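Local coordinates for Serine/threonine-protein acetyltransferase HopZ1a (Pseudomonas syringae pv. syringae, PDB 5KLP) that acetylates serine, threonine and lysine residues of proteins in infected plant cells with acetyl-CoA, with inositol hexakisphosphate as cofactor, impairing immunity and the microtubule network, at residues T142-I147 / L194-K199. The protein carries 10 engineered substitutions. Numbering follows the deposited sequence.
Sequences TEPAVI and LNYAIK. With IHP (inositol hexakisphosphate), chain D.
Tyr-196 reaches from its helix to the end of a strand and brings ring atoms CD2 and CE2 against Thr-142 and Pro-144. The hydroxyl of Thr-142 meets that ring at its edge, near the ring plane, with OG1 3.4 Å from Tyr-196 CD2. At the neighbouring ring carbon, Pro-144 CG comes within 4.0 Å of Tyr-196 CE2, an apolar touch made at a slant. Because Thr-142 chi1 is 60°, OG1 lies between the backbone N and carbonyl carbon; its hydrogen bond goes instead to the main-chain oxygen of Met-126 on strand 125-130. The buried phenol OH is engaged by the carbonyl of Phe-260 and the hydroxyl of Thr-180, and the Phe-260 ring meets that of Tyr-196 edge to face.

In this YopJ-family acetyltransferase, whose fold belongs to the CA cysteine-peptidase clan, the contact joins strand 138-143 of the mixed sheet, which ends at catalytic Glu-143, to helix 189-202. It is a worked example of one helix carrying both a catalytic residue, Cys-189 at its start, and cofactor ligands, an arrangement that could link the two sites. The side chain of Pro-144 lies about 5 Å from that of Cys-189. The side chain of Glu-143 starts off away from the helix, and its OE1 accepts the Ala-145 N-H through the anti lone pair at 2.9 Å, while OE2 is held by His-158 and Gln-154.

Farther out, Asn-195 ND2 donates to O23 of inositol hexakisphosphate at 3.0 Å. Lys-199 NZ bridges two phosphates of that ligand, 2.7 Å from O33 and also hydrogen-bonded to O32.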
# COMPACT_ATOMS: atom_id res chain seq x y z
N THR A 142 -4.09 3.43 -3.89
CA THR A 142 -3.45 2.14 -4.18
C THR A 142 -4.04 1.09 -3.27
O THR A 142 -3.94 1.18 -2.03
CB THR A 142 -1.92 2.18 -3.99
OG1 THR A 142 -1.63 2.51 -2.62
CG2 THR A 142 -1.27 3.22 -4.89
N GLU A 143 -4.67 0.11 -3.89
CA GLU A 143 -5.28 -1.04 -3.23
C GLU A 143 -4.29 -2.20 -3.31
O GLU A 143 -4.08 -2.76 -4.38
CB GLU A 143 -6.60 -1.41 -3.93
CG GLU A 143 -7.19 -2.76 -3.53
CD GLU A 143 -7.49 -2.84 -2.04
OE1 GLU A 143 -6.68 -3.45 -1.30
OE2 GLU A 143 -8.54 -2.29 -1.62
N PRO A 144 -3.66 -2.55 -2.18
CA PRO A 144 -2.66 -3.63 -2.19
C PRO A 144 -3.26 -5.02 -2.40
O PRO A 144 -2.53 -5.95 -2.76
CB PRO A 144 -2.02 -3.53 -0.79
CG PRO A 144 -2.35 -2.17 -0.33
CD PRO A 144 -3.71 -1.87 -0.88
N ALA A 145 -4.54 -5.19 -2.12
CA ALA A 145 -5.17 -6.50 -2.34
C ALA A 145 -6.06 -6.43 -3.58
O ALA A 145 -5.55 -6.27 -4.69
CB ALA A 145 -5.95 -6.95 -1.10
N VAL A 146 -7.38 -6.51 -3.40
CA VAL A 146 -8.29 -6.46 -4.55
C VAL A 146 -9.40 -5.44 -4.33
O VAL A 146 -9.80 -5.19 -3.19
CB VAL A 146 -8.91 -7.83 -4.85
CG1 VAL A 146 -7.85 -8.81 -5.33
CG2 VAL A 146 -9.65 -8.39 -3.62
N ILE A 147 -9.87 -4.84 -5.42
CA ILE A 147 -10.93 -3.84 -5.32
C ILE A 147 -12.26 -4.46 -4.89
O ILE A 147 -12.97 -3.91 -4.04
CB ILE A 147 -11.12 -3.10 -6.67
CG1 ILE A 147 -9.92 -2.17 -6.92
CG2 ILE A 147 -12.41 -2.30 -6.66
CD1 ILE A 147 -9.90 -1.54 -8.32
N LEU A 194 1.70 1.39 4.23
CA LEU A 194 2.82 2.20 4.70
C LEU A 194 3.97 2.12 3.70
O LEU A 194 4.55 3.13 3.31
CB LEU A 194 3.27 1.77 6.10
CG LEU A 194 4.53 2.45 6.65
CD1 LEU A 194 4.33 3.96 6.70
CD2 LEU A 194 4.91 1.92 8.05
N ASN A 195 4.30 0.90 3.28
CA ASN A 195 5.36 0.74 2.30
C ASN A 195 5.03 1.48 1.02
O ASN A 195 5.89 2.11 0.42
CB ASN A 195 5.61 -0.75 1.99
CG ASN A 195 6.78 -0.94 1.03
OD1 ASN A 195 6.60 -1.01 -0.18
ND2 ASN A 195 7.99 -1.01 1.58
N TYR A 196 3.77 1.40 0.62
CA TYR A 196 3.32 2.03 -0.61
C TYR A 196 3.43 3.55 -0.56
O TYR A 196 3.76 4.20 -1.56
CB TYR A 196 1.88 1.61 -0.91
CG TYR A 196 1.77 0.28 -1.64
CD1 TYR A 196 2.88 -0.58 -1.75
CD2 TYR A 196 0.58 -0.10 -2.26
CE1 TYR A 196 2.79 -1.78 -2.43
CE2 TYR A 196 0.48 -1.30 -2.95
CZ TYR A 196 1.59 -2.13 -3.04
OH TYR A 196 1.47 -3.32 -3.73
N ALA A 197 3.16 4.12 0.61
CA ALA A 197 3.30 5.57 0.80
C ALA A 197 4.75 5.98 0.57
O ALA A 197 5.02 6.95 -0.15
CB ALA A 197 2.85 5.99 2.21
N ILE A 198 5.67 5.25 1.18
CA ILE A 198 7.10 5.52 1.00
C ILE A 198 7.50 5.37 -0.48
O ILE A 198 8.26 6.19 -1.01
CB ILE A 198 7.98 4.58 1.85
CG1 ILE A 198 7.64 4.75 3.34
CG2 ILE A 198 9.47 4.86 1.60
CD1 ILE A 198 8.31 3.73 4.25
N LYS A 199 7.00 4.32 -1.14
CA LYS A 199 7.35 4.11 -2.56
C LYS A 199 6.76 5.20 -3.45
O LYS A 199 7.36 5.60 -4.44
CB LYS A 199 6.88 2.74 -3.05
CG LYS A 199 7.54 1.55 -2.34
CD LYS A 199 9.06 1.70 -2.30
CE LYS A 199 9.73 0.47 -1.74
NZ LYS A 199 11.20 0.66 -1.62
C1 IHP D . 15.65 0.76 2.82
C2 IHP D . 14.27 0.05 2.45
C3 IHP D . 14.15 -1.50 2.16
C4 IHP D . 15.56 -2.26 2.18
C5 IHP D . 16.82 -1.45 1.98
C6 IHP D . 16.75 -0.35 3.03
O11 IHP D . 15.98 1.70 1.97
P1 IHP D . 16.27 3.35 2.21
O21 IHP D . 15.70 4.15 1.04
O31 IHP D . 17.78 3.61 2.27
O41 IHP D . 15.67 3.93 3.48
O12 IHP D . 13.53 0.76 1.53
P2 IHP D . 12.05 1.37 2.04
O22 IHP D . 12.26 2.33 3.22
O32 IHP D . 11.25 2.10 0.95
O42 IHP D . 11.20 0.20 2.61
O13 IHP D . 13.58 -1.60 1.03
P3 IHP D . 12.15 -2.27 0.46
O23 IHP D . 10.82 -1.75 1.02
O33 IHP D . 12.34 -1.72 -0.96
O43 IHP D . 12.12 -3.80 0.46
O14 IHP D . 15.56 -3.31 1.34
P4 IHP D . 15.29 -4.83 1.83
O24 IHP D . 13.80 -5.10 2.04
O34 IHP D . 15.87 -5.87 0.84
O44 IHP D . 15.99 -5.10 3.18
O15 IHP D . 17.10 -1.07 0.72
P5 IHP D . 18.42 -1.67 -0.17
O25 IHP D . 19.03 -2.90 0.51
O35 IHP D . 17.97 -2.11 -1.60
O45 IHP D . 19.54 -0.63 -0.33
O16 IHP D . 17.95 0.21 3.20
P6 IHP D . 18.53 0.76 4.62
O26 IHP D . 18.09 -0.15 5.76
O36 IHP D . 20.07 0.82 4.61
O46 IHP D . 18.03 2.18 4.90